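Local coordinates for foldase protein PrsA 2 (Bacillus anthracis, PDB 6VJ4), which catalyses cis-trans isomerisation of peptidyl-proline bonds and helps secreted proteins, the protective antigen among them, to fold outside the cell after translocation, at residues Asp47-Glu52 with Asp78-Ile83; Asp101-Tyr106 with Lys202-Val207; Glu109-His114 with Gly153-Tyr158; Gly178-Pro183 with Tyr190-Leu195. One frame throughout, in Å; residues are numbered along the deposited sequence. Where two conformers were deposited one is given.

Contact 1. Residues Asp47-Glu52 with Asp78-Ile83; sequences DDVDKE and DFKNQI
Val49 and Ile83 mark the closest backbone approach between two helical segments, 47-52 and 78-83, with their CA atoms 6.4 Å apart. The axes come within 9.5 Å at 118° between their N-to-C directions, a steep helix-helix packing in the all-helical part of PrsA that joins helix 46-60 to helix 76-95. Val49, Glu52, Lys80 and Ile83 fill the crossing. Val49 has CG1 anti to its backbone N (chi1 170°), and that methyl meets the side of the Lys80 chain at CG, 3.6 Å away, the two side chains running at about a right angle. Ile83 turns its CG2 branch to the other helix, where it lies 3.6 Å from Glu52 CB and also touches Glu52 CG; its CG1, on the same helix, lies over the rim of one face of the Phe79 ring. Glu52 thus offers its aliphatic part here, while OE2 is paired with Lys86, one turn beyond Ile83 on helix 76-95. Val53 of helix 46-60 packs on Ile83 as well. At the border of the apolar patch Lys80 stays fully extended, reaching Asp50 in a salt bridge of 3.5 Å from NZ to OD1; the neighbouring methylene CE sits slightly closer to that oxygen, at 3.3 Å.

Contact 2. Residues Asp101-Tyr106 with Lys202-Val207; sequences DVKDHY and KPYDEV
Tyr106 and Tyr204 carry most of this contact, meeting as a T-shaped (edge-to-face) pair. The edge of Tyr204 is directed at a face of Tyr106, with centroids 5.4 Å apart and planes at 84°. CD1 of Tyr204 hangs over the rim of that face, 3.8 Å from Tyr106 CG, and the same residue adds a CH-pi contact, its CB lying 4.1 Å from the Tyr106 centroid and 14° off the ring normal. At the edge of the Tyr106 ring Val207 CG2 packs on CE1. The hydroxyl of Tyr106 donates a short hydrogen bond, OH to Lys202 O at 2.6 Å, tilted out of the carbonyl plane, which fixes the far end of the ring beside the start of helix 204-220, where Pro203 is the N-cap residue. Tyr204 has CG anti to its backbone N (chi1 -180°), and its ring extends to helix 99-104: OH lies 3.3 Å from Val102 CG1 and 3.4 Å from Lys103 CG, and is hydrogen-bonded to Glu99. Lys103, bent at its last torsion, places NZ 3.4 Å from Tyr204 CE2. This is aromatic packing at a domain junction, where the two chain connections between the helical part and the parvulin-type isomerase domain run together.

Contact 3. Residues Glu109-His114 with Gly153-Tyr158; sequences EIKASH and GGDLGY
Gly154, at phi 89° and psi -2°, meets Ser113 and His114 where a CB would run into His114 O and into the carbonyl oxygen before it, backbone angles that only a residue without a CB takes up easily. It follows Gly153, the C-prime residue of a Schellman motif ending helix 147-150, and leads into the antiparallel pairing of strand 110-117 with the weakly bonded edge strand 155-159 in the parvulin-type (PpiC) sheet. Two backbone bonds run between the segments: His114 N to Gly154 O, with the donor above the carbonyl plane, and Leu156 N to Ala112 O, both 2.9 Å. Next to them an Asx turn bends the edge strand, Asp155 OD1 accepting from Gly157 N at 2.9 Å from above its carboxylate plane; Gly157 O, buried here, has no hydrogen-bond partner. Leu156 crosses His114 at about a right angle, its CD2 3.8 Å from CD2 of the imidazole. That ring is held by His191 at ND1 and Asp146 at NE2, a paired-histidine arrangement familiar from the parvulin active-site core. On the other side of the sheet Tyr158 offers a ring face to Lys111, whose CB stands over the centre, 3.5 Å from the centroid and 5° off the normal. Ser113 OG sits between two waters, accepting from one that also donates to Asp155 OD1 and donating to another that also donates to Gly153 O, each 2.6 Å from OG.

Contact 4. Residues Gly178-Pro183 with Tyr190-Leu195; sequences GQISDP and YHIIKL
Gly178 and Leu195 open a run of hydrogen bonds that lays the irregular segment 178-183 against strand 189-198, the two heading 167° apart. Gly178 N donates to Leu195 O at 2.8 Å; Leu195 N returns a longer bond of 3.3 Å to Gln179 O; Ser181 N reaches Ile193 O at 2.7 Å. All three donors lie nearly along the C=O axis of their acceptor. The fourth bond changes character, because a side chain takes the place of a backbone carbonyl: Ile193 N donates to Ser181 OG at 2.9 Å, with an N-H...O angle of 161°. Chi1 of 74° puts OG between the backbone N and carbonyl carbon of its own residue, and OG in turn donates to Asp182 O. The hydroxyl is therefore gripped from two directions, whereas Ser181 O is buried without a partner.

CA-H...O contacts fill in between, as from Ile180 CA to Ile193 O. The apolar contacts gather on Ile192. Its CG2 presses on CG2 of Ile180 at 3.4 Å, tighter than usual for two carbons, while CD1 lies 3.8 Å from Pro183 CG, the two side chains side by side and pointing the same way. Lys194 runs its CG past Ile180 CG1, and its NZ leaves for a salt bridge with Glu137.

Around this pairing, helix 120-131 covers Pro183, Tyr190 and Ile192, and helix 166-174 packs on Ile193. Segment 178-183 runs on into strand 184-186, which pairs with the same edge of strand 189-198; the far edge bonds to strand 110-117 within the isomerase domain.

Overall arrangement
Along the chain contact 1 closes first; contact 2 then spans a long loop in which contacts 3 and 4 follow in series. Contact 1 belongs to the helical part, its centre about 35 Å from that of contact 2 and 42 and 48 Å from those of contacts 3 and 4, which lie across the centre of the chain. Contacts 3 and 4, centres about 11 Å apart, share the antiparallel sheet through neighbouring strands 110-117 and 189-198, and touch where His114 meets His191 and Ser113 O meets Lys194 N. Contact 2 thus closes the base of the inserted isomerase domain, bringing its incoming and outgoing connections together beside the helices that probably form the foldase's chaperone-like part.

Contact 1. Residues Asp47-Glu52 with Asp78-Ile83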
# COMPACT_ATOMS: atom_id res chain seq x y z
N ASP A 47 -16.62 21.77 0.63
CA ASP A 47 -17.90 22.42 1.04
C ASP A 47 -18.82 21.34 1.63
O ASP A 47 -19.39 21.59 2.72
CB ASP A 47 -18.58 23.14 -0.12
CG ASP A 47 -17.84 24.37 -0.63
OD1 ASP A 47 -16.85 24.78 -0.00
OD2 ASP A 47 -18.28 24.92 -1.67
N ASP A 48 -18.95 20.20 0.95
CA ASP A 48 -19.82 19.09 1.43
C ASP A 48 -19.28 18.55 2.76
O ASP A 48 -20.09 18.23 3.64
CB ASP A 48 -19.92 17.95 0.40
CG ASP A 48 -20.53 18.35 -0.93
OD1 ASP A 48 -20.82 19.55 -1.12
OD2 ASP A 48 -20.69 17.45 -1.79
N VAL A 49 -17.95 18.43 2.88
CA VAL A 49 -17.29 17.91 4.12
C VAL A 49 -17.57 18.88 5.27
O VAL A 49 -18.02 18.41 6.34
CB VAL A 49 -15.78 17.69 3.92
CG1 VAL A 49 -15.07 17.40 5.24
CG2 VAL A 49 -15.48 16.60 2.90
N ASP A 50 -17.30 20.17 5.05
CA ASP A 50 -17.49 21.22 6.10
C ASP A 50 -18.96 21.26 6.52
O ASP A 50 -19.21 21.42 7.73
CB ASP A 50 -16.98 22.58 5.61
CG ASP A 50 -15.48 22.63 5.37
OD1 ASP A 50 -14.76 21.74 5.88
OD2 ASP A 50 -15.03 23.55 4.66
N LYS A 51 -19.89 21.10 5.57
CA LYS A 51 -21.34 21.12 5.94
C LYS A 51 -21.65 19.96 6.89
O LYS A 51 -22.42 20.17 7.84
CB LYS A 51 -22.23 21.07 4.69
CG LYS A 51 -23.71 20.88 4.98
CD LYS A 51 -24.63 21.23 3.82
CE LYS A 51 -24.69 22.72 3.54
NZ LYS A 51 -25.63 23.04 2.44
N GLU A 52 -21.06 18.79 6.63
CA GLU A 52 -21.31 17.60 7.49
C GLU A 52 -20.66 17.85 8.86
O GLU A 52 -21.23 17.42 9.88
CB GLU A 52 -20.79 16.33 6.82
CG GLU A 52 -21.24 15.04 7.50
CD GLU A 52 -22.73 14.74 7.41
OE1 GLU A 52 -23.42 15.42 6.62
OE2 GLU A 52 -23.19 13.84 8.13
N ASP A 78 -8.79 15.59 12.72
CA ASP A 78 -8.98 14.11 12.63
C ASP A 78 -10.44 13.83 12.26
O ASP A 78 -10.66 13.05 11.32
CB ASP A 78 -8.60 13.43 13.95
CG ASP A 78 -8.62 11.91 13.91
OD1 ASP A 78 -8.62 11.35 12.79
OD2 ASP A 78 -8.65 11.29 15.00
N PHE A 79 -11.38 14.48 12.96
CA PHE A 79 -12.83 14.32 12.71
C PHE A 79 -13.14 14.63 11.23
O PHE A 79 -13.76 13.77 10.55
CB PHE A 79 -13.62 15.21 13.68
CG PHE A 79 -15.12 15.19 13.52
CD1 PHE A 79 -15.84 14.04 13.79
CD2 PHE A 79 -15.81 16.34 13.15
CE1 PHE A 79 -17.22 14.02 13.65
CE2 PHE A 79 -17.19 16.32 13.03
CZ PHE A 79 -17.89 15.16 13.27
N LYS A 80 -12.70 15.80 10.75
CA LYS A 80 -12.93 16.22 9.35
C LYS A 80 -12.42 15.13 8.39
O LYS A 80 -13.18 14.76 7.46
CB LYS A 80 -12.24 17.56 9.07
CG LYS A 80 -12.45 18.12 7.67
CD LYS A 80 -11.79 19.46 7.42
CE LYS A 80 -11.97 19.93 5.99
NZ LYS A 80 -11.33 21.24 5.74
N ASN A 81 -11.20 14.63 8.61
CA ASN A 81 -10.65 13.56 7.74
C ASN A 81 -11.53 12.31 7.83
O ASN A 81 -11.62 11.61 6.81
CB ASN A 81 -9.19 13.22 8.07
CG ASN A 81 -8.20 14.22 7.51
OD1 ASN A 81 -8.56 15.05 6.68
ND2 ASN A 81 -6.95 14.13 7.94
N GLN A 82 -12.15 12.05 8.98
CA GLN A 82 -13.02 10.85 9.12
C GLN A 82 -14.34 11.10 8.37
O GLN A 82 -14.89 10.13 7.81
CB GLN A 82 -13.29 10.50 10.59
CG GLN A 82 -12.04 10.28 11.45
CD GLN A 82 -11.08 9.24 10.93
OE1 GLN A 82 -10.93 9.03 9.73
NE2 GLN A 82 -10.37 8.60 11.85
N ILE A 83 -14.82 12.34 8.39
CA ILE A 83 -16.07 12.72 7.66
C ILE A 83 -15.78 12.67 6.15
O ILE A 83 -16.62 12.12 5.41
CB ILE A 83 -16.59 14.10 8.12
CG1 ILE A 83 -17.22 14.01 9.51
CG2 ILE A 83 -17.57 14.68 7.11
CD1 ILE A 83 -18.03 15.22 9.92

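Contact 2. Residues Asp101-Tyr106 with Lys202-Val207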
# COMPACT_ATOMS: atom_id res chain seq x y z
N ASP A 101 -26.86 -4.85 -11.44
CA ASP A 101 -27.25 -5.16 -10.04
C ASP A 101 -28.75 -4.87 -9.87
O ASP A 101 -29.44 -5.68 -9.24
CB ASP A 101 -26.47 -4.33 -9.02
CG ASP A 101 -24.99 -4.70 -8.88
OD1 ASP A 101 -24.66 -5.88 -9.10
OD2 ASP A 101 -24.18 -3.80 -8.54
N VAL A 102 -29.22 -3.74 -10.40
CA VAL A 102 -30.67 -3.41 -10.25
C VAL A 102 -31.50 -4.49 -10.96
O VAL A 102 -32.42 -5.04 -10.33
CB VAL A 102 -30.97 -1.99 -10.74
CG1 VAL A 102 -32.46 -1.67 -10.70
CG2 VAL A 102 -30.18 -0.99 -9.92
N LYS A 103 -31.14 -4.82 -12.21
CA LYS A 103 -31.90 -5.85 -12.96
C LYS A 103 -31.84 -7.20 -12.23
O LYS A 103 -32.84 -7.89 -12.24
CB LYS A 103 -31.37 -6.03 -14.38
CG LYS A 103 -31.57 -4.83 -15.30
CD LYS A 103 -31.16 -5.12 -16.74
CE LYS A 103 -31.21 -3.90 -17.63
NZ LYS A 103 -32.55 -3.27 -17.61
N ASP A 104 -30.70 -7.54 -11.61
CA ASP A 104 -30.55 -8.84 -10.90
C ASP A 104 -31.45 -8.91 -9.67
O ASP A 104 -31.62 -10.03 -9.14
CB ASP A 104 -29.11 -9.10 -10.47
CG ASP A 104 -28.16 -9.39 -11.62
OD1 ASP A 104 -28.66 -9.67 -12.74
OD2 ASP A 104 -26.92 -9.32 -11.38
N HIS A 105 -31.95 -7.77 -9.19
CA HIS A 105 -32.84 -7.73 -8.00
C HIS A 105 -34.28 -7.45 -8.43
O HIS A 105 -35.09 -7.18 -7.55
CB HIS A 105 -32.33 -6.70 -6.98
CG HIS A 105 -31.07 -7.12 -6.31
ND1 HIS A 105 -29.84 -7.12 -6.96
CD2 HIS A 105 -30.83 -7.58 -5.05
CE1 HIS A 105 -28.91 -7.55 -6.13
NE2 HIS A 105 -29.49 -7.84 -4.96
N TYR A 106 -34.56 -7.51 -9.73
CA TYR A 106 -35.95 -7.31 -10.20
C TYR A 106 -36.66 -8.65 -10.11
O TYR A 106 -36.61 -9.46 -11.05
CB TYR A 106 -35.99 -6.73 -11.61
CG TYR A 106 -37.37 -6.58 -12.18
CD1 TYR A 106 -38.27 -5.66 -11.66
CD2 TYR A 106 -37.76 -7.30 -13.29
CE1 TYR A 106 -39.53 -5.50 -12.22
CE2 TYR A 106 -39.01 -7.14 -13.86
CZ TYR A 106 -39.91 -6.24 -13.32
OH TYR A 106 -41.15 -6.11 -13.89
N LYS A 202 -44.53 -5.18 -10.58
CA LYS A 202 -44.79 -4.05 -11.50
C LYS A 202 -43.71 -4.03 -12.57
O LYS A 202 -42.66 -4.65 -12.42
CB LYS A 202 -44.84 -2.73 -10.72
CG LYS A 202 -46.11 -2.50 -9.92
CD LYS A 202 -46.06 -1.24 -9.08
CE LYS A 202 -47.33 -0.99 -8.30
NZ LYS A 202 -47.58 -2.06 -7.31
N PRO A 203 -43.92 -3.31 -13.69
CA PRO A 203 -42.90 -3.25 -14.73
C PRO A 203 -41.60 -2.66 -14.19
O PRO A 203 -41.63 -1.81 -13.31
CB PRO A 203 -43.53 -2.32 -15.77
CG PRO A 203 -45.01 -2.43 -15.51
CD PRO A 203 -45.11 -2.51 -14.01
N TYR A 204 -40.49 -3.13 -14.76
CA TYR A 204 -39.13 -2.72 -14.35
C TYR A 204 -38.99 -1.19 -14.25
O TYR A 204 -38.50 -0.72 -13.24
CB TYR A 204 -38.11 -3.30 -15.32
CG TYR A 204 -36.69 -2.95 -14.98
CD1 TYR A 204 -36.09 -3.46 -13.85
CD2 TYR A 204 -35.96 -2.07 -15.77
CE1 TYR A 204 -34.79 -3.13 -13.52
CE2 TYR A 204 -34.66 -1.73 -15.45
CZ TYR A 204 -34.07 -2.29 -14.33
OH TYR A 204 -32.78 -1.97 -14.00
N ASP A 205 -39.39 -0.47 -15.28
CA ASP A 205 -39.22 1.01 -15.29
C ASP A 205 -39.96 1.64 -14.11
O ASP A 205 -39.50 2.69 -13.61
CB ASP A 205 -39.67 1.57 -16.64
CG ASP A 205 -38.69 1.27 -17.74
OD1 ASP A 205 -37.55 0.92 -17.41
OD2 ASP A 205 -39.06 1.42 -18.92
N GLU A 206 -41.02 0.99 -13.65
CA GLU A 206 -41.85 1.56 -12.57
C GLU A 206 -41.17 1.37 -11.21
O GLU A 206 -41.36 2.24 -10.36
CB GLU A 206 -43.25 0.94 -12.63
CG GLU A 206 -44.25 1.61 -11.72
CD GLU A 206 -45.68 1.10 -11.82
OE1 GLU A 206 -46.43 1.28 -10.84
OE2 GLU A 206 -46.04 0.53 -12.87
N VAL A 207 -40.36 0.31 -11.05
CA VAL A 207 -39.77 0.02 -9.72
C VAL A 207 -38.23 0.10 -9.68
O VAL A 207 -37.70 0.02 -8.57
CB VAL A 207 -40.23 -1.37 -9.25
CG1 VAL A 207 -41.74 -1.42 -9.05
CG2 VAL A 207 -39.77 -2.44 -10.21

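Contact 3. Residues Glu109-His114 with Gly153-Tyr158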
# COMPACT_ATOMS: atom_id res chain seq x y z
N GLU A 109 -41.66 -9.80 -4.63
CA GLU A 109 -41.56 -10.03 -3.17
C GLU A 109 -42.15 -11.42 -2.92
O GLU A 109 -43.18 -11.75 -3.54
CB GLU A 109 -42.32 -8.87 -2.51
CG GLU A 109 -42.08 -8.67 -1.05
CD GLU A 109 -42.79 -7.46 -0.46
OE1 GLU A 109 -43.40 -6.68 -1.22
OE2 GLU A 109 -42.74 -7.30 0.76
N ILE A 110 -41.50 -12.21 -2.07
CA ILE A 110 -42.00 -13.58 -1.78
C ILE A 110 -42.12 -13.77 -0.27
O ILE A 110 -41.45 -13.08 0.50
CB ILE A 110 -41.11 -14.68 -2.37
CG1 ILE A 110 -39.64 -14.51 -1.99
CG2 ILE A 110 -41.28 -14.76 -3.88
CD1 ILE A 110 -38.77 -15.74 -2.27
N LYS A 111 -43.00 -14.69 0.09
CA LYS A 111 -43.13 -15.08 1.50
C LYS A 111 -42.71 -16.53 1.58
O LYS A 111 -43.06 -17.32 0.70
CB LYS A 111 -44.56 -14.88 2.01
CG LYS A 111 -44.74 -15.23 3.47
CD LYS A 111 -46.09 -14.86 4.00
CE LYS A 111 -47.22 -15.59 3.32
NZ LYS A 111 -48.48 -15.40 4.10
N ALA A 112 -41.93 -16.83 2.60
CA ALA A 112 -41.49 -18.23 2.78
C ALA A 112 -41.38 -18.55 4.26
O ALA A 112 -41.24 -17.62 5.10
CB ALA A 112 -40.14 -18.45 2.13
N SER A 113 -41.41 -19.83 4.53
CA SER A 113 -41.08 -20.32 5.89
C SER A 113 -39.81 -21.15 5.76
O SER A 113 -39.52 -21.68 4.67
CB SER A 113 -42.17 -21.15 6.51
OG SER A 113 -43.36 -20.37 6.63
N HIS A 114 -39.07 -21.32 6.86
CA HIS A 114 -37.91 -22.22 6.77
C HIS A 114 -37.63 -22.84 8.13
O HIS A 114 -38.14 -22.33 9.18
CB HIS A 114 -36.64 -21.53 6.25
CG HIS A 114 -35.92 -20.66 7.21
ND1 HIS A 114 -34.52 -20.62 7.27
CD2 HIS A 114 -36.35 -19.78 8.15
CE1 HIS A 114 -34.15 -19.75 8.20
NE2 HIS A 114 -35.24 -19.23 8.78
N GLY A 153 -43.44 -20.50 13.58
CA GLY A 153 -43.55 -21.70 12.75
C GLY A 153 -42.65 -21.61 11.52
O GLY A 153 -42.92 -22.29 10.50
N GLY A 154 -41.59 -20.82 11.62
CA GLY A 154 -40.62 -20.69 10.51
C GLY A 154 -40.99 -19.59 9.52
O GLY A 154 -40.15 -19.33 8.64
N ASP A 155 -42.12 -18.90 9.72
CA ASP A 155 -42.55 -17.84 8.77
C ASP A 155 -41.59 -16.65 8.80
O ASP A 155 -41.33 -16.11 9.90
CB ASP A 155 -43.98 -17.40 9.07
CG ASP A 155 -44.49 -16.27 8.19
OD1 ASP A 155 -44.09 -16.21 7.00
OD2 ASP A 155 -45.27 -15.44 8.71
N LEU A 156 -41.08 -16.24 7.63
CA LEU A 156 -40.14 -15.10 7.48
C LEU A 156 -40.92 -13.87 7.04
O LEU A 156 -40.33 -12.78 7.04
CB LEU A 156 -39.12 -15.45 6.40
CG LEU A 156 -38.13 -16.55 6.78
CD1 LEU A 156 -37.43 -17.11 5.55
CD2 LEU A 156 -37.12 -16.04 7.78
N GLY A 157 -42.20 -14.06 6.69
CA GLY A 157 -43.01 -12.97 6.11
C GLY A 157 -42.55 -12.66 4.70
O GLY A 157 -41.71 -13.40 4.17
N TYR A 158 -43.10 -11.61 4.10
CA TYR A 158 -42.67 -11.19 2.75
C TYR A 158 -41.33 -10.47 2.81
O TYR A 158 -41.11 -9.63 3.72
CB TYR A 158 -43.73 -10.29 2.11
CG TYR A 158 -44.86 -11.07 1.48
CD1 TYR A 158 -44.71 -11.60 0.21
CD2 TYR A 158 -46.04 -11.31 2.17
CE1 TYR A 158 -45.71 -12.36 -0.37
CE2 TYR A 158 -47.06 -12.05 1.59
CZ TYR A 158 -46.89 -12.56 0.31
OH TYR A 158 -47.85 -13.36 -0.24
O HOH W 1 -49.87 -13.99 1.38
O HOH W 2 -44.60 -18.47 5.39
O HOH W 3 -44.69 -21.66 8.51

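Contact 4. Residues Gly178-Pro183 with Tyr190-Leu195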
# COMPACT_ATOMS: atom_id res chain seq x y z
N GLY A 178 -46.23 -23.59 -2.00
CA GLY A 178 -46.52 -24.81 -1.22
C GLY A 178 -45.42 -25.85 -1.30
O GLY A 178 -45.49 -26.84 -0.53
N GLN A 179 -44.44 -25.65 -2.18
CA GLN A 179 -43.38 -26.67 -2.37
C GLN A 179 -42.32 -26.52 -1.28
O GLN A 179 -42.05 -25.38 -0.84
CB GLN A 179 -42.77 -26.53 -3.76
CG GLN A 179 -41.71 -27.57 -4.06
CD GLN A 179 -41.11 -27.41 -5.45
OE1 GLN A 179 -41.43 -26.48 -6.19
NE2 GLN A 179 -40.24 -28.35 -5.79
N ILE A 180 -41.79 -27.66 -0.84
CA ILE A 180 -40.72 -27.70 0.19
C ILE A 180 -39.41 -28.09 -0.49
O ILE A 180 -39.39 -29.06 -1.28
CB ILE A 180 -41.14 -28.65 1.32
CG1 ILE A 180 -42.47 -28.20 1.94
CG2 ILE A 180 -40.04 -28.76 2.36
CD1 ILE A 180 -43.08 -29.21 2.89
N SER A 181 -38.34 -27.37 -0.16
CA SER A 181 -37.02 -27.64 -0.75
C SER A 181 -36.35 -28.85 -0.10
O SER A 181 -36.72 -29.23 1.02
CB SER A 181 -36.11 -26.48 -0.57
OG SER A 181 -35.68 -26.38 0.78
N ASP A 182 -35.38 -29.40 -0.83
CA ASP A 182 -34.40 -30.32 -0.20
C ASP A 182 -33.50 -29.41 0.63
O ASP A 182 -33.63 -28.18 0.57
CB ASP A 182 -33.67 -31.12 -1.27
CG ASP A 182 -34.50 -32.31 -1.71
OD1 ASP A 182 -35.03 -33.01 -0.81
OD2 ASP A 182 -34.65 -32.48 -2.91
N PRO A 183 -32.58 -29.96 1.44
CA PRO A 183 -31.68 -29.14 2.25
C PRO A 183 -30.86 -28.19 1.38
O PRO A 183 -30.32 -28.61 0.36
CB PRO A 183 -30.78 -30.16 2.96
CG PRO A 183 -31.66 -31.40 3.00
CD PRO A 183 -32.35 -31.40 1.66
N TYR A 190 -28.10 -25.49 7.25
CA TYR A 190 -28.93 -26.09 6.19
C TYR A 190 -30.37 -25.68 6.40
O TYR A 190 -30.89 -25.81 7.54
CB TYR A 190 -28.84 -27.62 6.18
CG TYR A 190 -27.50 -28.13 5.77
CD1 TYR A 190 -27.19 -28.33 4.43
CD2 TYR A 190 -26.51 -28.36 6.72
CE1 TYR A 190 -25.93 -28.77 4.04
CE2 TYR A 190 -25.25 -28.80 6.34
CZ TYR A 190 -24.96 -29.00 5.00
OH TYR A 190 -23.72 -29.43 4.64
N HIS A 191 -31.02 -25.26 5.31
CA HIS A 191 -32.41 -24.78 5.39
C HIS A 191 -33.35 -25.73 4.66
O HIS A 191 -32.96 -26.27 3.61
CB HIS A 191 -32.61 -23.42 4.69
CG HIS A 191 -31.71 -22.34 5.12
ND1 HIS A 191 -32.12 -21.35 6.00
CD2 HIS A 191 -30.42 -22.07 4.82
CE1 HIS A 191 -31.13 -20.52 6.21
NE2 HIS A 191 -30.07 -20.93 5.51
N ILE A 192 -34.50 -25.97 5.27
CA ILE A 192 -35.62 -26.57 4.54
C ILE A 192 -36.56 -25.39 4.32
O ILE A 192 -36.97 -24.75 5.31
CB ILE A 192 -36.27 -27.73 5.28
CG1 ILE A 192 -35.27 -28.88 5.47
CG2 ILE A 192 -37.50 -28.19 4.53
CD1 ILE A 192 -34.76 -29.48 4.18
N ILE A 193 -36.87 -25.09 3.05
CA ILE A 193 -37.64 -23.87 2.71
C ILE A 193 -39.00 -24.24 2.12
O ILE A 193 -39.07 -25.23 1.31
CB ILE A 193 -36.84 -23.02 1.70
CG1 ILE A 193 -35.40 -22.76 2.14
CG2 ILE A 193 -37.59 -21.72 1.37
CD1 ILE A 193 -34.52 -22.11 1.07
N LYS A 194 -40.02 -23.51 2.52
CA LYS A 194 -41.36 -23.68 1.93
C LYS A 194 -41.80 -22.32 1.37
O LYS A 194 -41.85 -21.36 2.13
CB LYS A 194 -42.36 -24.19 2.96
CG LYS A 194 -43.75 -24.41 2.41
CD LYS A 194 -44.74 -25.02 3.36
CE LYS A 194 -44.95 -24.20 4.61
NZ LYS A 194 -46.12 -24.69 5.39
N LEU A 195 -42.10 -22.26 0.07
CA LEU A 195 -42.59 -20.98 -0.47
C LEU A 195 -44.08 -20.84 -0.16
O LEU A 195 -44.81 -21.76 -0.46
CB LEU A 195 -42.35 -20.94 -1.98
CG LEU A 195 -42.78 -19.64 -2.63
CD1 LEU A 195 -41.90 -18.47 -2.23
CD2 LEU A 195 -42.79 -19.81 -4.14